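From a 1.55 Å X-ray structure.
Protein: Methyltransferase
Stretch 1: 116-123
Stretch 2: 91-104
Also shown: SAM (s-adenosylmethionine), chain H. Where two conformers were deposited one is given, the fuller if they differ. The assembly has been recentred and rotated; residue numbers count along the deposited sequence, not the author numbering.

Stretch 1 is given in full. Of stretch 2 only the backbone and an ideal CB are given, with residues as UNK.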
ATOM      1  N   GLU A 116      -0.834  -6.974  23.804  1.00 15.61           N
ATOM      2  CA  GLU A 116      -1.702  -6.618  24.917  1.00 17.78           C
ATOM      3  C   GLU A 116      -3.126  -6.616  24.380  1.00 17.49           C
ATOM      4  O   GLU A 116      -3.511  -5.712  23.628  1.00 17.15           O
ATOM      5  CB  GLU A 116      -1.307  -5.256  25.482  1.00 19.40           C
ATOM      6  CG  GLU A 116      -2.232  -4.693  26.532  1.00 24.01           C
ATOM      7  CD  GLU A 116      -1.833  -3.289  26.919  1.00 28.25           C
ATOM      8  OE1 GLU A 116      -0.631  -3.075  27.182  1.00 30.26           O
ATOM      9  OE2 GLU A 116      -2.708  -2.401  26.930  1.00 28.74           O
ATOM     10  N   GLN A 117      -3.900  -7.634  24.742  1.00 18.07           N
ATOM     11  CA  GLN A 117      -5.271  -7.760  24.273  1.00 16.88           C
ATOM     12  C   GLN A 117      -6.243  -7.111  25.250  1.00 17.94           C
ATOM     13  O   GLN A 117      -6.075  -7.199  26.471  1.00 20.22           O
ATOM     14  CB  GLN A 117      -5.654  -9.227  24.092  1.00 16.64           C
ATOM     15  CG  GLN A 117      -4.925  -9.925  22.968  1.00 17.37           C
ATOM     16  CD  GLN A 117      -5.494 -11.300  22.703  1.00 19.79           C
ATOM     17  OE1 GLN A 117      -4.849 -12.314  22.971  1.00 21.59           O
ATOM     18  NE2 GLN A 117      -6.715 -11.343  22.184  1.00 18.82           N
ATOM     19  N   HIS A 118      -7.282  -6.488  24.696  1.00 17.83           N
ATOM     20  CA  HIS A 118      -8.382  -5.918  25.459  1.00 18.37           C
ATOM     21  C   HIS A 118      -9.688  -6.468  24.917  1.00 19.66           C
ATOM     22  O   HIS A 118      -9.848  -6.624  23.702  1.00 19.48           O
ATOM     23  CB  HIS A 118      -8.391  -4.388  25.380  1.00 20.06           C
ATOM     24  CG  HIS A 118      -7.197  -3.747  26.012  1.00 21.84           C
ATOM     25  ND1 HIS A 118      -7.234  -3.179  27.267  1.00 24.57           N
ATOM     26  CD2 HIS A 118      -5.927  -3.597  25.568  1.00 22.61           C
ATOM     27  CE1 HIS A 118      -6.038  -2.702  27.566  1.00 25.14           C
ATOM     28  NE2 HIS A 118      -5.227  -2.942  26.551  1.00 22.76           N
ATOM     29  N   VAL A 119     -10.616  -6.766  25.820  1.00 19.31           N
ATOM     30  CA  VAL A 119     -11.937  -7.269  25.460  1.00 20.40           C
ATOM     31  C   VAL A 119     -12.964  -6.222  25.873  1.00 21.83           C
ATOM     32  O   VAL A 119     -13.074  -5.884  27.060  1.00 24.38           O
ATOM     33  CB  VAL A 119     -12.228  -8.626  26.124  1.00 23.82           C
ATOM     34  CG1 VAL A 119     -13.662  -9.063  25.862  1.00 25.10           C
ATOM     35  CG2 VAL A 119     -11.261  -9.674  25.606  1.00 25.34           C
ATOM     36  N   GLY A 120     -13.718  -5.725  24.908  1.00 22.77           N
ATOM     37  CA  GLY A 120     -14.788  -4.787  25.187  1.00 23.48           C
ATOM     38  C   GLY A 120     -15.048  -3.891  23.992  1.00 21.82           C
ATOM     39  O   GLY A 120     -14.464  -4.049  22.922  1.00 21.64           O
ATOM     40  N   ARG A 121     -15.953  -2.937  24.206  1.00 22.83           N
ATOM     41  CA  ARG A 121     -16.281  -1.955  23.180  1.00 22.55           C
ATOM     42  C   ARG A 121     -15.101  -1.017  22.970  1.00 20.87           C
ATOM     43  O   ARG A 121     -14.598  -0.419  23.923  1.00 22.12           O
ATOM     44  CB  ARG A 121     -17.513  -1.149  23.585  1.00 29.63           C
ATOM     45  CG  ARG A 121     -18.806  -1.558  22.908  1.00 42.49           C
ATOM     46  CD  ARG A 121     -19.928  -0.635  23.349  1.00 60.00           C
ATOM     47  NE  ARG A 121     -19.639   0.753  22.992  1.00 77.79           N
ATOM     48  CZ  ARG A 121     -19.956   1.813  23.730  1.00 93.72           C
ATOM     49  NH1 ARG A 121     -20.575   1.673  24.897  1.00110.51           N
ATOM     50  NH2 ARG A 121     -19.644   3.029  23.300  1.00 79.90           N
ATOM     51  N   ALA A 122     -14.672  -0.869  21.715  1.00 20.47           N
ATOM     52  CA  ALA A 122     -13.468  -0.091  21.443  1.00 18.83           C
ATOM     53  C   ALA A 122     -13.587   1.339  21.960  1.00 18.96           C
ATOM     54  O   ALA A 122     -12.622   1.887  22.503  1.00 18.32           O
ATOM     55  CB  ALA A 122     -13.163  -0.098  19.949  1.00 19.31           C
ATOM     56  N   LEU A 123     -14.754   1.969  21.802  1.00 20.11           N
ATOM     57  CA  LEU A 123     -14.881   3.348  22.262  1.00 20.44           C
ATOM     58  C   LEU A 123     -14.821   3.458  23.781  1.00 22.01           C
ATOM     59  O   LEU A 123     -14.543   4.546  24.300  1.00 21.85           O
ATOM     60  CB  LEU A 123     -16.173   3.974  21.732  1.00 21.81           C
ATOM     61  CG  LEU A 123     -16.202   4.298  20.235  1.00 22.85           C
ATOM     62  CD1 LEU A 123     -17.516   4.960  19.859  1.00 24.23           C
ATOM     63  CD2 LEU A 123     -15.027   5.175  19.800  1.00 22.46           C
ATOM     64  N   UNK A  91      -4.375  -4.609  20.968  1.00 14.74           N
ATOM     65  CA  UNK A  91      -5.487  -4.956  20.096  1.00 14.90           C
ATOM     66  C   UNK A  91      -6.770  -5.105  20.901  1.00 15.85           C
ATOM     67  O   UNK A  91      -6.754  -5.553  22.051  1.00 17.03           O
ATOM     68  CB  UNK A  91      -5.187  -6.245  19.329  1.00 14.90           C
ATOM     69  N   UNK A  92      -7.881  -4.698  20.284  1.00 14.06           N
ATOM     70  CA  UNK A  92      -9.182  -4.588  20.935  1.00 14.13           C
ATOM     71  C   UNK A  92     -10.197  -5.449  20.197  1.00 14.21           C
ATOM     72  O   UNK A  92     -10.306  -5.381  18.969  1.00 14.85           O
ATOM     73  CB  UNK A  92      -9.647  -3.131  20.985  1.00 14.13           C
ATOM     74  N   UNK A  93     -10.999  -6.192  20.961  1.00 15.26           N
ATOM     75  CA  UNK A  93     -12.041  -7.048  20.401  1.00 16.81           C
ATOM     76  C   UNK A  93     -13.245  -7.085  21.333  1.00 17.56           C
ATOM     77  O   UNK A  93     -13.093  -7.306  22.537  1.00 17.96           O
ATOM     78  CB  UNK A  93     -11.509  -8.462  20.159  1.00 16.81           C
ATOM     79  N   UNK A  94     -14.440  -6.905  20.764  1.00 17.87           N
ATOM     80  CA  UNK A  94     -15.674  -6.867  21.543  1.00 23.61           C
ATOM     81  C   UNK A  94     -16.127  -8.250  22.009  1.00 21.63           C
ATOM     82  O   UNK A  94     -16.675  -8.373  23.112  1.00 23.23           O
ATOM     83  CB  UNK A  94     -16.785  -6.217  20.716  1.00 23.61           C
ATOM     84  N   UNK A  95     -15.907  -9.293  21.210  1.00 20.54           N
ATOM     85  CA  UNK A  95     -16.398 -10.630  21.520  0.56 22.44           C
ATOM     86  C   UNK A  95     -15.313 -11.420  22.245  1.00 17.61           C
ATOM     87  O   UNK A  95     -14.252 -11.692  21.675  1.00 20.48           O
ATOM     88  CB  UNK A  95     -16.836 -11.357  20.247  0.56 22.44           C
ATOM     89  N   UNK A  96     -15.589 -11.810  23.493  1.00 22.51           N
ATOM     90  CA  UNK A  96     -14.573 -12.509  24.278  1.00 21.84           C
ATOM     91  C   UNK A  96     -14.144 -13.814  23.619  1.00 21.15           C
ATOM     92  O   UNK A  96     -12.954 -14.150  23.623  1.00 20.35           O
ATOM     93  CB  UNK A  96     -15.097 -12.789  25.688  1.00 21.84           C
ATOM     94  N   UNK A  97     -15.091 -14.569  23.054  1.00 22.83           N
ATOM     95  CA  UNK A  97     -14.744 -15.859  22.463  0.74 22.14           C
ATOM     96  C   UNK A  97     -13.772 -15.692  21.300  1.00 21.59           C
ATOM     97  O   UNK A  97     -12.863 -16.514  21.121  1.00 22.47           O
ATOM     98  CB  UNK A  97     -16.006 -16.584  21.991  0.74 22.14           C
ATOM     99  N   UNK A  98     -13.951 -14.642  20.493  1.00 19.89           N
ATOM    100  CA  UNK A  98     -13.000 -14.359  19.422  1.00 17.90           C
ATOM    101  C   UNK A  98     -11.635 -14.025  20.004  1.00 17.70           C
ATOM    102  O   UNK A  98     -10.607 -14.559  19.571  1.00 17.38           O
ATOM    103  CB  UNK A  98     -13.500 -13.210  18.544  1.00 17.90           C
ATOM    104  N   UNK A  99     -11.608 -13.128  20.991  1.00 18.42           N
ATOM    105  CA  UNK A  99     -10.343 -12.714  21.585  1.00 19.15           C
ATOM    106  C   UNK A  99      -9.597 -13.896  22.188  1.00 18.35           C
ATOM    107  O   UNK A  99      -8.363 -13.954  22.132  1.00 19.28           O
ATOM    108  CB  UNK A  99     -10.584 -11.647  22.654  1.00 19.15           C
ATOM    109  N   UNK A 100     -10.329 -14.842  22.783  1.00 21.99           N
ATOM    110  CA  UNK A 100      -9.689 -16.024  23.358  1.00 21.34           C
ATOM    111  C   UNK A 100      -9.095 -16.908  22.269  1.00 20.71           C
ATOM    112  O   UNK A 100      -8.009 -17.472  22.445  1.00 20.22           O
ATOM    113  CB  UNK A 100     -10.692 -16.822  24.193  1.00 21.34           C
ATOM    114  N   UNK A 101      -9.796 -17.043  21.142  1.00 20.95           N
ATOM    115  CA  UNK A 101      -9.240 -17.760  19.998  1.00 20.56           C
ATOM    116  C   UNK A 101      -7.973 -17.073  19.501  1.00 19.26           C
ATOM    117  O   UNK A 101      -6.942 -17.719  19.273  1.00 19.49           O
ATOM    118  CB  UNK A 101     -10.270 -17.855  18.870  1.00 20.56           C
ATOM    119  N   UNK A 102      -8.021 -15.749  19.356  1.00 18.67           N
ATOM    120  CA  UNK A 102      -6.841 -15.011  18.921  1.00 17.20           C
ATOM    121  C   UNK A 102      -5.672 -15.214  19.876  1.00 16.85           C
ATOM    122  O   UNK A 102      -4.522 -15.350  19.441  1.00 18.38           O
ATOM    123  CB  UNK A 102      -7.164 -13.520  18.799  1.00 17.20           C
ATOM    124  N   UNK A 103      -5.942 -15.228  21.184  1.00 16.78           N
ATOM    125  CA  UNK A 103      -4.869 -15.433  22.153  1.00 18.35           C
ATOM    126  C   UNK A 103      -4.138 -16.742  21.890  1.00 19.57           C
ATOM    127  O   UNK A 103      -2.905 -16.809  21.985  1.00 20.05           O
ATOM    128  CB  UNK A 103      -5.426 -15.419  23.578  1.00 18.35           C
ATOM    129  N   UNK A 104      -4.882 -17.794  21.556  1.00 19.93           N
ATOM    130  CA  UNK A 104      -4.257 -19.081  21.268  1.00 18.17           C
ATOM    131  C   UNK A 104      -3.382 -19.006  20.022  1.00 18.20           C
ATOM    132  O   UNK A 104      -2.289 -19.588  19.987  1.00 19.50           O
ATOM    133  CB  UNK A 104      -5.325 -20.163  21.094  1.00 18.17           C
TER
HETATM  134  N   SAM H 306      -8.651  -7.512  11.887  1.00 16.05           N
HETATM  135  CA  SAM H 306      -9.119  -8.908  11.770  1.00 16.39           C
HETATM  136  C   SAM H 306      -8.257  -9.680  10.720  1.00 18.37           C
HETATM  137  O   SAM H 306      -8.001  -9.078   9.652  1.00 17.12           O
HETATM  138  OXT SAM H 306      -7.884 -10.836  11.010  1.00 18.13           O
HETATM  139  CB  SAM H 306     -10.612  -8.955  11.365  1.00 16.39           C
HETATM  140  CG  SAM H 306     -11.462  -8.021  12.219  1.00 17.32           C
HETATM  141  SD  SAM H 306     -13.196  -8.304  11.787  1.00 21.60           S
HETATM  142  CE  SAM H 306     -13.284  -7.499  10.232  1.00 21.28           C
HETATM  143  C5' SAM H 306     -14.072  -7.061  12.797  1.00 20.70           C
HETATM  144  C4' SAM H 306     -14.009  -7.359  14.282  1.00 20.81           C
HETATM  145  O4' SAM H 306     -14.398  -6.200  15.051  1.00 21.69           O
HETATM  146  C3' SAM H 306     -14.906  -8.516  14.742  1.00 19.34           C
HETATM  147  O3' SAM H 306     -14.113  -9.494  15.406  1.00 19.12           O
HETATM  148  C2' SAM H 306     -15.939  -7.835  15.652  1.00 18.92           C
HETATM  149  O2' SAM H 306     -16.351  -8.657  16.738  1.00 19.71           O
HETATM  150  C1' SAM H 306     -15.142  -6.642  16.163  1.00 20.95           C
HETATM  151  N9  SAM H 306     -15.948  -5.527  16.646  1.00 19.22           N
HETATM  152  C8  SAM H 306     -17.115  -5.050  16.114  1.00 19.40           C
HETATM  153  N7  SAM H 306     -17.587  -3.989  16.724  1.00 18.61           N
HETATM  154  C5  SAM H 306     -16.662  -3.751  17.730  1.00 18.95           C
HETATM  155  C6  SAM H 306     -16.571  -2.753  18.718  1.00 18.57           C
HETATM  156  N6  SAM H 306     -17.466  -1.768  18.863  1.00 20.80           N
HETATM  157  N1  SAM H 306     -15.510  -2.792  19.556  1.00 18.46           N
HETATM  158  C2  SAM H 306     -14.612  -3.771  19.411  1.00 19.33           C
HETATM  159  N3  SAM H 306     -14.595  -4.767  18.519  1.00 18.85           N
HETATM  160  C4  SAM H 306     -15.652  -4.698  17.699  1.00 18.93           C

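Position 91 lies in a parallel strand pairing: its N donates to Glu-116 O (3.0 Å) and its O accepts from His-118 N (2.9 Å). Its CB shares a sheet face with the Gln-117 side chain, so a beta-branched residue of modest size would suit. It is Thr-91, whose CG2 lies 3.7 Å from Gln-117 CG.

At 92 the CB turns to the His-118 face, with the CB of Ala-122 4.8 Å away; Val, Ile or Leu could fill that gap. Ile-92 does, its CG2 reaching Ala-122 CB at 4.0 Å and Gly-120 O at 3.8 Å.

Position 93 continues the ladder, its N donating to His-118 O (3.0 Å) and its O accepting from Gly-120 N (2.9 Å). The CB returns to the Val-119 face, but the ribose hydroxyls of SAM lie beyond, inviting an acidic chain. Glu-93 bends away from stretch 1 and takes both: SAM O3' donates to its OE1 (2.7 Å) and SAM O2' to its OE2 (2.6 Å).

At 94 the strand has ended (phi/psi -76/-35). The CB points away overall yet sits 3.9 Å from Gly-120 O, so many residues fit, and a long flat one could reach back to Arg-121. Trp-94 does so, its CE3 3.6 Å from Arg-121 CG, with Arg-121 N at the ring edge.

Position 95 points away, just before a helix; Ser, Asp or other polar residues would serve. Glu-95 occupies this N-cap position, and its backbone N donates to Glu-93 OE2 (2.9 Å).

At 96 the CB points sideways, 4.0 Å from Val-119 CG1. A long chain could cover that methyl while keeping a polar end; Arg-96 lays one guanidinium face over it, NH2 to Val-119 CG1 being 3.6 Å.

Position 97 is out of reach of stretch 1, so many residues would serve; 98 points sideways, toward the SAM side, where a larger residue has room. The residues are Ser-97 and Phe-98, the ring of Phe-98 leading away from stretch 1 with SAM O3' at its edge, near its plane.

Position 99 points toward stretch 1, its CB 3.6 Å from Val-119 CG2 and 3.9 Å from Gln-117 NE2. So little room favors a small residue, and Ala-99 packs its methyl on the valine while its O accepts from Gln-117 NE2 (3.1 Å), tying helix to strand.

Positions 100, 101 and 104 point away and tolerate polar chains: Glu-100, Ser-101 and Ser-104.

At 102 the CB faces Gln-117 NE2, and at 103 it lies tight against Gln-117 OE1. Small residues suit both; Ala-102 and Ala-103 leave the amide its room, Ala-102 CB at 4.1 Å from Gln-117 NE2 and Ala-103 CB at 3.2 Å from Gln-117 OE1.

Stretch 2, residues 91-104: TIEWERSFAESAAS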
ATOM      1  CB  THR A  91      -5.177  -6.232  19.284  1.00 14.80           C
ATOM      2  OG1 THR A  91      -6.227  -6.461  18.340  1.00 15.86           O
ATOM      3  CG2 THR A  91      -4.980  -7.445  20.196  1.00 16.27           C
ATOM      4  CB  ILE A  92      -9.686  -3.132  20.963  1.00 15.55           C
ATOM      5  CG1 ILE A  92      -8.653  -2.208  21.605  1.00 14.75           C
ATOM      6  CG2 ILE A  92     -11.030  -3.062  21.697  1.00 19.41           C
ATOM      7  CD1 ILE A  92      -8.991  -0.727  21.484  1.00 17.15           C
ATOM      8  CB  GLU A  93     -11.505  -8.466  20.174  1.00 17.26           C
ATOM      9  CG  GLU A  93     -12.564  -9.499  19.798  1.00 19.13           C
ATOM     10  CD  GLU A  93     -13.352  -9.093  18.578  1.00 19.96           C
ATOM     11  OE1 GLU A  93     -12.725  -8.688  17.573  1.00 18.05           O
ATOM     12  OE2 GLU A  93     -14.599  -9.164  18.622  1.00 20.13           O
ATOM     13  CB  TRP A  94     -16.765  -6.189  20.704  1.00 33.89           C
ATOM     14  CG  TRP A  94     -18.174  -6.436  21.136  1.00 56.98           C
ATOM     15  CD1 TRP A  94     -19.116  -7.167  20.471  1.00 71.28           C
ATOM     16  CD2 TRP A  94     -18.813  -5.937  22.315  1.00 71.70           C
ATOM     17  NE1 TRP A  94     -20.300  -7.160  21.166  1.00 82.03           N
ATOM     18  CE2 TRP A  94     -20.141  -6.412  22.303  1.00 83.12           C
ATOM     19  CE3 TRP A  94     -18.393  -5.140  23.383  1.00 77.01           C
ATOM     20  CZ2 TRP A  94     -21.049  -6.116  23.317  1.00 91.07           C
ATOM     21  CZ3 TRP A  94     -19.297  -4.850  24.391  1.00 84.89           C
ATOM     22  CH2 TRP A  94     -20.609  -5.334  24.349  1.00 90.88           C
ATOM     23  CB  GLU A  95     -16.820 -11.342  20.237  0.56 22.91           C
ATOM     24  CG  GLU A  95     -17.620 -12.613  20.447  0.56 28.69           C
ATOM     25  CD  GLU A  95     -18.972 -12.357  21.084  0.56 33.77           C
ATOM     26  OE1 GLU A  95     -19.185 -12.805  22.228  0.56 35.42           O
ATOM     27  OE2 GLU A  95     -19.818 -11.700  20.440  0.56 36.82           O
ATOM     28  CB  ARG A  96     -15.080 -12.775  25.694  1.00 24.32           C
ATOM     29  CG  ARG A  96     -14.044 -13.465  26.575  1.00 23.99           C
ATOM     30  CD  ARG A  96     -14.436 -13.434  28.040  1.00 26.46           C
ATOM     31  NE  ARG A  96     -14.527 -12.068  28.546  1.00 26.87           N
ATOM     32  CZ  ARG A  96     -13.484 -11.319  28.889  1.00 28.79           C
ATOM     33  NH1 ARG A  96     -12.249 -11.797  28.787  1.00 29.80           N
ATOM     34  NH2 ARG A  96     -13.675 -10.086  29.338  1.00 30.73           N
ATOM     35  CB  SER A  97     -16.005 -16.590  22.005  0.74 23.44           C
ATOM     36  OG  SER A  97     -16.660 -15.884  20.970  0.74 24.81           O
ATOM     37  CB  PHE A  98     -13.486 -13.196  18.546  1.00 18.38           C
ATOM     38  CG  PHE A  98     -14.837 -13.405  17.906  1.00 20.54           C
ATOM     39  CD1 PHE A  98     -15.503 -14.622  17.974  1.00 21.55           C
ATOM     40  CD2 PHE A  98     -15.438 -12.361  17.216  1.00 20.50           C
ATOM     41  CE1 PHE A  98     -16.748 -14.785  17.379  1.00 25.10           C
ATOM     42  CE2 PHE A  98     -16.672 -12.518  16.620  1.00 23.61           C
ATOM     43  CZ  PHE A  98     -17.332 -13.734  16.702  1.00 25.71           C
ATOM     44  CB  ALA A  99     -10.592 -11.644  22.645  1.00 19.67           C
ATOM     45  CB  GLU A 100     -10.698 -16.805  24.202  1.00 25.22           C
ATOM     46  CG  GLU A 100     -11.092 -16.099  25.501  1.00 28.25           C
ATOM     47  CD  GLU A 100     -12.172 -16.833  26.279  1.00 32.45           C
ATOM     48  OE1 GLU A 100     -12.797 -17.758  25.718  1.00 34.15           O
ATOM     49  OE2 GLU A 100     -12.399 -16.484  27.460  1.00 34.26           O
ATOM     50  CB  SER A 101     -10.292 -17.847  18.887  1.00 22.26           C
ATOM     51  OG  SER A 101      -9.801 -18.551  17.758  1.00 24.14           O
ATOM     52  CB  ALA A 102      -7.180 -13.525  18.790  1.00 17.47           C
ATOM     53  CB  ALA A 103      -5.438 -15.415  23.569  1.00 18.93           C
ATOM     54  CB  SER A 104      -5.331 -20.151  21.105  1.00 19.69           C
ATOM     55  OG  SER A 104      -6.048 -20.346  22.316  1.00 21.86           O
TER
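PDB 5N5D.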